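Local coordinates for designed Anbu Protein (Synthetic construct, PDB 5LOY) that is a consensus-designed ancestral beta subunit of the proteasome family that forms helical assemblies and probably acts, as its relatives do, as an N-terminal-nucleophile hydrolase, at residues G50-A53 with T54-A57; M79-A82 with A83-V86; A119-P122 with P123-F126; V159-P162 with D163-L166; G226-Q229 with A230-L234. All coordinates share one frame; numbering follows the deposited sequence.

Four of the contacts belong to the layered alpha-beta body of a proteasome-type subunit, and the fifth to the helix reaching out from it. Contacts 2 and 3 touch, their centres 12 Å apart: Glu121 OE2 lies 3.1 Å from Met79 N, a probable hydrogen bond, and Phe126 packs on helix 79-94. Contact 1 begins the preceding helix, its centre 18 Å from that of contact 2. Contact 4 joins the two helices of the other layer and lies across the chain's centre from contact 1, centres about 32 Å apart. Contact 5, its centre about 24 Å from that of contact 4, returns to it across the subunit contact, where Phe231 packs on Val159 of the second subunit.

Contact 1: G50-A53 with T54-A57; sequences GNLA and TTQA
Asn51 and Thr54 meet at the start of helix 52-62, where the asparagine is the N-cap. In this capping bond Thr54 N gives its proton to Asn51 OD1 at 3.2 Å, in the plane of the amide and on a lone pair. With CG anti to the backbone N (chi1 -172°), the amide of Asn51 is swung back over the first turn, and its side chain crosses that of Thr54 at about a right angle. Backbone bonds then take over: Thr55 N reaches Asn51 O at 3.0 Å and Gln56 N reaches Leu52 O at the same length, while the bond from Ala57 N to Ala53 O is more bent.

Van der Waals contact is lighter. Leu52 CD1 lies 4.1 Å from Gln56 CG, one turn along, and is 3.9 Å from Thr55 OG1. The methyl CG2 of Thr55 rests on Asn51 O at 3.4 Å.

Further bonds tie the cap to the chain before strand 110-118: Asn51 ND2 is bonded to Asp107 O and Thr54 OG1 to Phe108 O. Thr54 also touches Leu90 and Gln94 of helix 79-94, and both threonines lean on Ala110, so the helix start is wedged between its neighbouring helix and the five-stranded sheet.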
loop_
_atom_site.group_PDB
_atom_site.type_symbol
_atom_site.label_atom_id
_atom_site.label_comp_id
_atom_site.label_asym_id
_atom_site.label_seq_id
_atom_site.Cartn_x
_atom_site.Cartn_y
_atom_site.Cartn_z
ATOM N N GLY A 50 -13.629 -5.409 8.998
ATOM C CA GLY A 50 -14.391 -4.245 9.452
ATOM C C GLY A 50 -14.826 -4.401 10.882
ATOM O O GLY A 50 -14.237 -5.116 11.649
ATOM N N ASN A 51 -15.896 -3.723 11.231
ATOM C CA ASN A 51 -16.374 -3.697 12.578
ATOM C C ASN A 51 -16.735 -5.092 13.078
ATOM O O ASN A 51 -17.531 -5.782 12.459
ATOM C CB ASN A 51 -17.570 -2.791 12.620
ATOM C CG ASN A 51 -18.040 -2.545 14.013
ATOM O OD1 ASN A 51 -18.678 -3.399 14.628
ATOM N ND2 ASN A 51 -17.717 -1.397 14.537
ATOM N N LEU A 52 -16.139 -5.500 14.194
ATOM C CA LEU A 52 -16.324 -6.844 14.746
ATOM C C LEU A 52 -17.755 -7.114 15.188
ATOM O O LEU A 52 -18.260 -8.192 14.985
ATOM C CB LEU A 52 -15.389 -7.062 15.938
ATOM C CG LEU A 52 -15.390 -8.485 16.532
ATOM C CD1 LEU A 52 -14.844 -9.487 15.532
ATOM C CD2 LEU A 52 -14.593 -8.554 17.801
ATOM N N ALA A 53 -18.411 -6.157 15.827
ATOM C CA ALA A 53 -19.810 -6.377 16.203
ATOM C C ALA A 53 -20.668 -6.679 14.976
ATOM O O ALA A 53 -21.559 -7.525 15.027
ATOM C CB ALA A 53 -20.384 -5.204 16.988
ATOM N N THR A 54 -20.389 -5.996 13.883
ATOM C CA THR A 54 -21.129 -6.212 12.652
ATOM C C THR A 54 -20.804 -7.583 12.037
ATOM O O THR A 54 -21.710 -8.335 11.714
ATOM C CB THR A 54 -20.827 -5.094 11.648
ATOM O OG1 THR A 54 -21.235 -3.860 12.217
ATOM C CG2 THR A 54 -21.561 -5.306 10.329
ATOM N N THR A 55 -19.524 -7.926 11.904
ATOM C CA THR A 55 -19.203 -9.224 11.307
ATOM C C THR A 55 -19.760 -10.388 12.142
ATOM O O THR A 55 -20.280 -11.332 11.582
ATOM C CB THR A 55 -17.707 -9.428 11.059
ATOM O OG1 THR A 55 -17.021 -9.422 12.305
ATOM C CG2 THR A 55 -17.185 -8.331 10.184
ATOM N N GLN A 56 -19.669 -10.303 13.458
ATOM C CA GLN A 56 -20.174 -11.366 14.306
ATOM C C GLN A 56 -21.686 -11.497 14.180
ATOM O O GLN A 56 -22.205 -12.595 14.282
ATOM C CB GLN A 56 -19.824 -11.141 15.785
ATOM C CG GLN A 56 -18.381 -11.407 16.131
ATOM C CD GLN A 56 -18.092 -11.385 17.640
ATOM O OE1 GLN A 56 -18.830 -10.805 18.436
ATOM N NE2 GLN A 56 -16.999 -12.036 18.031
ATOM N N ALA A 57 -22.386 -10.381 13.984
ATOM C CA ALA A 57 -23.833 -10.419 13.830
ATOM C C ALA A 57 -24.250 -11.001 12.465
ATOM O O ALA A 57 -25.258 -11.695 12.366
ATOM C CB ALA A 57 -24.425 -9.049 14.030
#

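Contact 2: M79-A82 with A83-V86; sequences MFEA and ARLV
The first turns of helix 79-94, which packs on the five-stranded sheet of the proteasome-type fold, carry an i to i+3 salt bridge between Glu81 and Arg84. Glu81 OE2 stands 3.4 Å from Arg84 NH1, with OE1 slightly farther from the same nitrogen at 3.6 Å. The two side chains run side by side and point the same way, but their flat ends are turned 66° apart and the carboxylate meets the guanidinium obliquely. Glu81 bends at chi2 (-58°), which folds its carboxylate back toward the arginine.

Beneath the pair the helix is regular: Ala83 N bonds to Met79 O at 3.0 Å, Arg84 N to Phe80 O at 3.1 Å, and the next two amides continue the ladder. Leu85 CG packs over Glu81 O at 3.5 Å. On the sheet side Met79, Ala82 and Ala83 touch Leu114, while Phe80 makes an edge-to-face contact with Phe134.

An alanine at Glu81 is likely to leave Arg84 NH1 without its carboxylate mate and the guanidinium freer to turn. Glu88 offers Arg84 NE a second, long and weak ion pair, so the arginine's charge is probably balanced loosely from both neighbouring turns, by attraction more than by directed bonding.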
loop_
_atom_site.group_PDB
_atom_site.type_symbol
_atom_site.label_atom_id
_atom_site.label_comp_id
_atom_site.label_asym_id
_atom_site.label_seq_id
_atom_site.Cartn_x
_atom_site.Cartn_y
_atom_site.Cartn_z
ATOM N N MET A 79 -22.719 -20.646 -5.761
ATOM C CA MET A 79 -21.924 -19.662 -5.040
ATOM C C MET A 79 -22.426 -18.243 -5.252
ATOM O O MET A 79 -22.290 -17.412 -4.382
ATOM C CB MET A 79 -20.463 -19.754 -5.454
ATOM C CG MET A 79 -19.739 -20.967 -4.870
ATOM S SD MET A 79 -19.340 -20.872 -3.107
ATOM C CE MET A 79 -19.143 -19.133 -2.844
ATOM N N PHE A 80 -23.015 -17.970 -6.406
ATOM C CA PHE A 80 -23.642 -16.677 -6.624
ATOM C C PHE A 80 -24.763 -16.469 -5.595
ATOM O O PHE A 80 -24.830 -15.413 -4.978
ATOM C CB PHE A 80 -24.156 -16.562 -8.065
ATOM C CG PHE A 80 -24.722 -15.213 -8.416
ATOM C CD1 PHE A 80 -26.060 -14.916 -8.167
ATOM C CD2 PHE A 80 -23.925 -14.242 -9.035
ATOM C CE1 PHE A 80 -26.587 -13.676 -8.496
ATOM C CE2 PHE A 80 -24.448 -13.012 -9.366
ATOM C CZ PHE A 80 -25.781 -12.728 -9.099
ATOM N N GLU A 81 -25.638 -17.455 -5.409
ATOM C CA GLU A 81 -26.678 -17.335 -4.401
ATOM C C GLU A 81 -26.105 -17.260 -2.978
ATOM O O GLU A 81 -26.646 -16.564 -2.128
ATOM C CB GLU A 81 -27.686 -18.478 -4.520
ATOM C CG GLU A 81 -28.550 -18.434 -5.797
ATOM C CD GLU A 81 -29.361 -17.130 -5.961
ATOM O OE1 GLU A 81 -29.950 -16.642 -4.949
ATOM O OE2 GLU A 81 -29.414 -16.580 -7.102
ATOM N N ALA A 82 -25.023 -17.969 -2.708
ATOM C CA ALA A 82 -24.357 -17.874 -1.408
ATOM C C ALA A 82 -23.910 -16.438 -1.087
ATOM O O ALA A 82 -24.150 -15.925 0.010
ATOM C CB ALA A 82 -23.149 -18.802 -1.369
ATOM N N ALA A 83 -23.276 -15.803 -2.067
ATOM C CA ALA A 83 -22.807 -14.421 -1.935
ATOM C C ALA A 83 -23.971 -13.484 -1.690
ATOM O O ALA A 83 -23.887 -12.581 -0.885
ATOM C CB ALA A 83 -22.043 -13.994 -3.184
ATOM N N ARG A 84 -25.055 -13.709 -2.397
ATOM C CA ARG A 84 -26.263 -12.959 -2.185
ATOM C C ARG A 84 -26.806 -13.108 -0.754
ATOM O O ARG A 84 -27.327 -12.149 -0.186
ATOM C CB ARG A 84 -27.314 -13.401 -3.190
ATOM C CG ARG A 84 -28.420 -12.403 -3.385
ATOM C CD ARG A 84 -29.021 -12.563 -4.766
ATOM N NE ARG A 84 -30.437 -12.212 -4.768
ATOM C CZ ARG A 84 -31.342 -12.719 -5.612
ATOM N NH1 ARG A 84 -30.963 -13.612 -6.537
ATOM N NH2 ARG A 84 -32.625 -12.341 -5.539
ATOM N N LEU A 85 -26.675 -14.291 -0.168
ATOM C CA LEU A 85 -27.063 -14.465 1.232
ATOM C C LEU A 85 -26.201 -13.638 2.181
ATOM O O LEU A 85 -26.717 -13.082 3.148
ATOM C CB LEU A 85 -26.986 -15.931 1.664
ATOM C CG LEU A 85 -28.048 -16.875 1.085
ATOM C CD1 LEU A 85 -27.703 -18.303 1.467
ATOM C CD2 LEU A 85 -29.442 -16.499 1.545
ATOM N N VAL A 86 -24.901 -13.580 1.930
ATOM C CA VAL A 86 -24.021 -12.836 2.803
ATOM C C VAL A 86 -24.369 -11.368 2.734
ATOM O O VAL A 86 -24.480 -10.683 3.758
ATOM C CB VAL A 86 -22.547 -13.043 2.436
ATOM C CG1 VAL A 86 -21.650 -12.112 3.245
ATOM C CG2 VAL A 86 -22.136 -14.499 2.664
#

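Contact 3: A119-P122 with P123-F126; sequences AGEP and PRLF
Glu121 and Arg124, with two prolines between them in sequence, are joined by a salt bridge that is also a hydrogen bond. Arg124 NH1 donates to Glu121 OE2 over 3.2 Å, with an angle of 147° at the hydrogen. The carboxylate lies at the edge of the guanidinium, near its plane, whereas the nitrogen approaches OE2 from above the carboxylate, 66° out of it. The side chains cross at about a right angle. The same OE2 accepts from Met79 N at the start of helix 79-94, and Arg124 NE is held in a salt bridge with Glu136, so each partner has a second grip outside the loop. A glutamine at Glu121 would probably weaken the hold on Arg124 NH1, leaving that end of the guanidinium short of a negative charge.

This is the connection of a beta hairpin, the loop that leads from strand 110-118 into strand 124-128 of the five-stranded antiparallel sheet. Arg124 pairs through its backbone with Gly116 on the neighbouring strand, and Phe126 with Leu114.

Van der Waals contact accompanies the ion pair. Arg124 CD lies 3.7 Å from both CD and OE1 of Glu121, and the bend at chi3 (80°) beyond it turns the guanidinium toward the carboxylate; CG of the same arginine rests 3.6 Å from Pro122 O. The prolines follow directly, with Pro122 CB 3.3 Å from Pro123 CD. Pro123 is buried against Leu12 and Gln117, and its carbonyl oxygen accepts from Arg7 NH2.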
loop_
_atom_site.group_PDB
_atom_site.type_symbol
_atom_site.label_atom_id
_atom_site.label_comp_id
_atom_site.label_asym_id
_atom_site.label_seq_id
_atom_site.Cartn_x
_atom_site.Cartn_y
_atom_site.Cartn_z
ATOM N N ALA A 119 -20.499 -29.032 -5.798
ATOM C CA ALA A 119 -20.376 -30.120 -6.791
ATOM C C ALA A 119 -21.024 -29.771 -8.144
ATOM O O ALA A 119 -22.152 -29.262 -8.169
ATOM C CB ALA A 119 -20.994 -31.395 -6.247
ATOM N N GLY A 120 -20.301 -30.031 -9.248
ATOM C CA GLY A 120 -20.800 -29.794 -10.623
ATOM C C GLY A 120 -20.794 -28.335 -11.089
ATOM O O GLY A 120 -21.539 -27.932 -11.969
ATOM N N GLU A 121 -19.959 -27.537 -10.462
ATOM C CA GLU A 121 -19.876 -26.107 -10.710
ATOM C C GLU A 121 -18.353 -25.880 -10.477
ATOM O O GLU A 121 -17.741 -26.585 -9.677
ATOM C CB GLU A 121 -20.806 -25.378 -9.696
ATOM C CG GLU A 121 -21.042 -23.863 -9.844
ATOM C CD GLU A 121 -21.178 -23.094 -8.495
ATOM O OE1 GLU A 121 -20.260 -23.177 -7.622
ATOM O OE2 GLU A 121 -22.165 -22.360 -8.326
ATOM N N PRO A 122 -17.718 -24.985 -11.229
ATOM C CA PRO A 122 -16.306 -24.807 -10.894
ATOM C C PRO A 122 -16.095 -24.049 -9.590
ATOM O O PRO A 122 -17.059 -23.615 -8.960
ATOM C CB PRO A 122 -15.751 -24.011 -12.086
ATOM C CG PRO A 122 -16.936 -23.493 -12.823
ATOM C CD PRO A 122 -18.050 -24.453 -12.560
ATOM N N PRO A 123 -14.833 -23.918 -9.163
ATOM C CA PRO A 123 -14.525 -23.066 -8.006
ATOM C C PRO A 123 -14.754 -21.600 -8.338
ATOM O O PRO A 123 -14.447 -21.184 -9.455
ATOM C CB PRO A 123 -13.027 -23.324 -7.736
ATOM C CG PRO A 123 -12.665 -24.526 -8.534
ATOM C CD PRO A 123 -13.638 -24.613 -9.673
ATOM N N ARG A 124 -15.281 -20.837 -7.376
ATOM C CA ARG A 124 -15.639 -19.432 -7.590
ATOM C C ARG A 124 -15.258 -18.573 -6.378
ATOM O O ARG A 124 -15.106 -19.082 -5.259
ATOM C CB ARG A 124 -17.132 -19.307 -7.886
ATOM C CG ARG A 124 -17.572 -20.020 -9.155
ATOM C CD ARG A 124 -19.087 -20.090 -9.288
ATOM N NE ARG A 124 -19.648 -18.838 -9.790
ATOM C CZ ARG A 124 -20.942 -18.623 -10.036
ATOM N NH1 ARG A 124 -21.853 -19.575 -9.798
ATOM N NH2 ARG A 124 -21.331 -17.443 -10.505
ATOM N N LEU A 125 -15.104 -17.276 -6.619
ATOM C CA LEU A 125 -14.609 -16.348 -5.621
ATOM C C LEU A 125 -15.315 -14.994 -5.750
ATOM O O LEU A 125 -15.367 -14.427 -6.857
ATOM C CB LEU A 125 -13.120 -16.152 -5.828
ATOM C CG LEU A 125 -12.427 -15.234 -4.820
ATOM C CD1 LEU A 125 -12.487 -15.868 -3.435
ATOM C CD2 LEU A 125 -10.983 -14.952 -5.215
ATOM N N PHE A 126 -15.827 -14.478 -4.623
ATOM C CA PHE A 126 -16.606 -13.228 -4.597
ATOM C C PHE A 126 -16.105 -12.232 -3.565
ATOM O O PHE A 126 -15.538 -12.629 -2.544
ATOM C CB PHE A 126 -18.059 -13.517 -4.263
ATOM C CG PHE A 126 -18.776 -14.289 -5.317
ATOM C CD1 PHE A 126 -18.642 -15.652 -5.385
ATOM C CD2 PHE A 126 -19.572 -13.656 -6.247
ATOM C CE1 PHE A 126 -19.304 -16.368 -6.365
ATOM C CE2 PHE A 126 -20.226 -14.370 -7.244
ATOM C CZ PHE A 126 -20.083 -15.726 -7.305
#

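Contact 4: V159-P162 with D163-L166; sequences VITP and DTSL
Thr161 and Thr164 close a type I beta turn through two bonds that run in opposite directions. Thr164 N donates to Thr161 O at 3.0 Å, the i+3 to i bond that closes the turn, although the donor sits well above the carbonyl plane, 59° out of it. In return Thr161 N gives its proton to Thr164 OG1 at 2.9 Å, nearly straight at 167°. That hydroxyl is placed by a chi1 of -59°, with OG1 anti to the carbonyl carbon and beside the backbone N, where it faces back across the turn.

Asp163 N makes a weak bond to Thr161 OG1 at 3.1 Å. The carbonyls of Pro162 and Thr164 share a water molecule, which donates to Pro162 O at 2.9 Å and to Thr164 O at 2.7 Å and so bridges the turn to the chain that leaves it. Ser165, at the N-cap position of the next helix, uses OG to cap Asp168 N, and Leu166 N is met by Glu10 OE1.

The turn links helix 153-159 to helix 166-183. Ile160, the first residue after the earlier helix, packs on Ile6 and Leu8 of strand 2-8 and on Cys172 of the later helix, while Thr164 also touches Leu8; Val159 packs on Arg228 of the second subunit.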
loop_
_atom_site.group_PDB
_atom_site.type_symbol
_atom_site.label_atom_id
_atom_site.label_comp_id
_atom_site.label_asym_id
_atom_site.label_seq_id
_atom_site.Cartn_x
_atom_site.Cartn_y
_atom_site.Cartn_z
ATOM N N VAL A 159 2.844 -11.511 -9.445
ATOM C CA VAL A 159 2.975 -12.967 -9.518
ATOM C C VAL A 159 1.712 -13.722 -9.980
ATOM O O VAL A 159 1.808 -14.636 -10.800
ATOM C CB VAL A 159 3.435 -13.513 -8.148
ATOM C CG1 VAL A 159 3.477 -15.022 -8.147
ATOM C CG2 VAL A 159 4.806 -12.970 -7.813
ATOM N N ILE A 160 0.540 -13.362 -9.476
ATOM C CA ILE A 160 -0.637 -14.207 -9.653
ATOM C C ILE A 160 -1.210 -14.161 -11.063
ATOM O O ILE A 160 -1.525 -13.102 -11.568
ATOM C CB ILE A 160 -1.773 -13.843 -8.691
ATOM C CG1 ILE A 160 -1.307 -13.898 -7.215
ATOM C CG2 ILE A 160 -2.956 -14.776 -8.903
ATOM C CD1 ILE A 160 -0.793 -15.238 -6.726
ATOM N N THR A 161 -1.322 -15.332 -11.688
ATOM C CA THR A 161 -2.079 -15.515 -12.913
ATOM C C THR A 161 -2.903 -16.777 -12.728
ATOM O O THR A 161 -2.649 -17.555 -11.804
ATOM C CB THR A 161 -1.175 -15.714 -14.167
ATOM O OG1 THR A 161 -0.637 -17.047 -14.189
ATOM C CG2 THR A 161 -0.051 -14.681 -14.231
ATOM N N PRO A 162 -3.894 -16.993 -13.605
ATOM C CA PRO A 162 -4.678 -18.227 -13.552
ATOM C C PRO A 162 -3.806 -19.479 -13.609
ATOM O O PRO A 162 -4.194 -20.529 -13.114
ATOM C CB PRO A 162 -5.523 -18.145 -14.819
ATOM C CG PRO A 162 -5.620 -16.687 -15.141
ATOM C CD PRO A 162 -4.386 -16.038 -14.621
ATOM N N ASP A 163 -2.640 -19.373 -14.232
ATOM C CA ASP A 163 -1.762 -20.525 -14.388
ATOM C C ASP A 163 -0.863 -20.793 -13.167
ATOM O O ASP A 163 -0.204 -21.799 -13.099
ATOM C CB ASP A 163 -0.902 -20.337 -15.640
ATOM C CG ASP A 163 -0.563 -21.656 -16.313
ATOM O OD1 ASP A 163 -1.458 -22.530 -16.441
ATOM O OD2 ASP A 163 0.606 -21.829 -16.723
ATOM N N THR A 164 -0.839 -19.889 -12.203
ATOM C CA THR A 164 0.016 -20.039 -11.034
ATOM C C THR A 164 -0.363 -21.284 -10.235
ATOM O O THR A 164 -1.545 -21.605 -10.109
ATOM C CB THR A 164 -0.090 -18.803 -10.128
ATOM O OG1 THR A 164 0.288 -17.628 -10.867
ATOM C CG2 THR A 164 0.800 -18.938 -8.909
ATOM N N SER A 165 0.630 -21.975 -9.690
ATOM C CA SER A 165 0.374 -23.220 -8.923
ATOM C C SER A 165 -0.134 -22.886 -7.525
ATOM O O SER A 165 0.080 -21.778 -7.042
ATOM C CB SER A 165 1.642 -24.060 -8.799
ATOM O OG SER A 165 2.562 -23.437 -7.902
ATOM N N LEU A 166 -0.810 -23.831 -6.884
ATOM C CA LEU A 166 -1.299 -23.607 -5.520
ATOM C C LEU A 166 -0.164 -23.292 -4.572
ATOM O O LEU A 166 -0.292 -22.397 -3.742
ATOM C CB LEU A 166 -2.053 -24.821 -4.999
ATOM C CG LEU A 166 -3.392 -25.117 -5.676
ATOM C CD1 LEU A 166 -3.971 -26.390 -5.104
ATOM C CD2 LEU A 166 -4.368 -23.953 -5.501
HETATM O O HOH W 1 -3.278 -22.848 -11.687
#

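Contact 5: G226-Q229 with A230-L234; sequences GLRQ and AFDSL
Arg228 passes its side chain obliquely across that of Asp232, one turn further along helix 214-232, in an i to i+4 salt bridge close to the C-terminal end of that helix. Arg228 NE donates to Asp232 OD1 at 3.0 Å and 164°, a nearly straight bond. The oxygen lies at the edge of the guanidinium and near its plane, but the donor meets it from above the carboxylate, and the two flat groups are turned 76° apart. A bend at chi2 (50°) in Arg228 curls the chain toward the aspartate. NH2 of the same arginine stays farther from Asp232 OD1, at 3.6 Å. Phe231 flanks the pair: its CD2 comes 4.0 Å from Arg228 NE, while Asp232 OD1 lies in the plane of the ring at its edge. Near the helix C-terminus the partial negative charge of the helix would be expected to disfavour the carboxylate, and the arginine probably offsets this.

The backbone below keeps its helical bonds, with Phe231 N to Leu227 O and Asp232 N to Arg228 O each at 2.9 Å. This helix extends from the body of the subunit and packs on the second copy of the protein: Leu227 touches Trp223 of that subunit, Ala230 its Gly226 and Phe231 its Val159. Leu234 O accepts from Lys171 NZ of the same neighbour. At the helix end the amide of Ser233 makes a weak bond to Gln229 O, and its hydroxyl OG donates to Ala230 O at 3.2 Å.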
loop_
_atom_site.group_PDB
_atom_site.type_symbol
_atom_site.label_atom_id
_atom_site.label_comp_id
_atom_site.label_asym_id
_atom_site.label_seq_id
_atom_site.Cartn_x
_atom_site.Cartn_y
_atom_site.Cartn_z
ATOM N N GLY A 226 17.033 -12.397 -0.266
ATOM C CA GLY A 226 16.960 -12.411 -1.724
ATOM C C GLY A 226 16.555 -11.057 -2.296
ATOM O O GLY A 226 16.976 -10.694 -3.390
ATOM N N LEU A 227 15.691 -10.330 -1.588
ATOM C CA LEU A 227 15.332 -8.981 -2.000
ATOM C C LEU A 227 16.522 -8.053 -1.946
ATOM O O LEU A 227 16.749 -7.277 -2.862
ATOM C CB LEU A 227 14.252 -8.361 -1.136
ATOM C CG LEU A 227 12.857 -8.736 -1.584
ATOM C CD1 LEU A 227 11.854 -8.089 -0.630
ATOM C CD2 LEU A 227 12.605 -8.307 -3.020
ATOM N N ARG A 228 17.279 -8.129 -0.866
ATOM C CA ARG A 228 18.444 -7.302 -0.747
ATOM C C ARG A 228 19.501 -7.588 -1.822
ATOM O O ARG A 228 20.158 -6.660 -2.306
ATOM C CB ARG A 228 19.061 -7.393 0.652
ATOM C CG ARG A 228 20.115 -6.304 0.942
ATOM C CD ARG A 228 19.572 -4.886 0.599
ATOM N NE ARG A 228 20.535 -3.783 0.483
ATOM C CZ ARG A 228 20.595 -2.716 1.287
ATOM N NH1 ARG A 228 19.766 -2.586 2.325
ATOM N NH2 ARG A 228 21.504 -1.763 1.046
ATOM N N GLN A 229 19.655 -8.843 -2.215
ATOM C CA GLN A 229 20.558 -9.157 -3.321
ATOM C C GLN A 229 20.067 -8.615 -4.657
ATOM O O GLN A 229 20.861 -8.174 -5.474
ATOM C CB GLN A 229 20.756 -10.661 -3.470
ATOM C CG GLN A 229 21.668 -11.255 -2.415
ATOM C CD GLN A 229 22.046 -12.692 -2.710
ATOM O OE1 GLN A 229 22.244 -13.089 -3.879
ATOM N NE2 GLN A 229 22.196 -13.480 -1.644
ATOM N N ALA A 230 18.765 -8.687 -4.897
ATOM C CA ALA A 230 18.196 -8.134 -6.112
ATOM C C ALA A 230 18.394 -6.612 -6.152
ATOM O O ALA A 230 18.799 -6.066 -7.170
ATOM C CB ALA A 230 16.732 -8.484 -6.217
ATOM N N PHE A 231 18.132 -5.958 -5.032
ATOM C CA PHE A 231 18.372 -4.533 -4.892
ATOM C C PHE A 231 19.825 -4.159 -5.161
ATOM O O PHE A 231 20.105 -3.253 -5.936
ATOM C CB PHE A 231 17.953 -4.029 -3.505
ATOM C CG PHE A 231 18.034 -2.539 -3.384
ATOM C CD1 PHE A 231 17.022 -1.731 -3.881
ATOM C CD2 PHE A 231 19.142 -1.950 -2.841
ATOM C CE1 PHE A 231 17.102 -0.359 -3.810
ATOM C CE2 PHE A 231 19.256 -0.583 -2.786
ATOM C CZ PHE A 231 18.232 0.213 -3.277
ATOM N N ASP A 232 20.745 -4.880 -4.549
ATOM C CA ASP A 232 22.144 -4.531 -4.639
ATOM C C ASP A 232 22.727 -4.725 -6.048
ATOM O O ASP A 232 23.725 -4.098 -6.414
ATOM C CB ASP A 232 22.970 -5.277 -3.569
ATOM C CG ASP A 232 22.835 -4.642 -2.135
ATOM O OD1 ASP A 232 22.228 -3.539 -1.976
ATOM O OD2 ASP A 232 23.342 -5.249 -1.151
ATOM N N SER A 233 22.091 -5.548 -6.861
ATOM C CA SER A 233 22.597 -5.784 -8.199
ATOM C C SER A 233 21.897 -4.902 -9.262
ATOM O O SER A 233 22.205 -5.014 -10.458
ATOM C CB SER A 233 22.475 -7.273 -8.545
ATOM O OG SER A 233 21.114 -7.607 -8.683
ATOM N N LEU A 234 20.984 -4.022 -8.845
ATOM C CA LEU A 234 20.438 -3.043 -9.776
ATOM C C LEU A 234 21.540 -2.120 -10.258
ATOM O O LEU A 234 22.456 -1.815 -9.498
ATOM C CB LEU A 234 19.329 -2.229 -9.135
ATOM C CG LEU A 234 18.113 -3.027 -8.672
ATOM C CD1 LEU A 234 17.200 -2.150 -7.866
ATOM C CD2 LEU A 234 17.376 -3.672 -9.826
#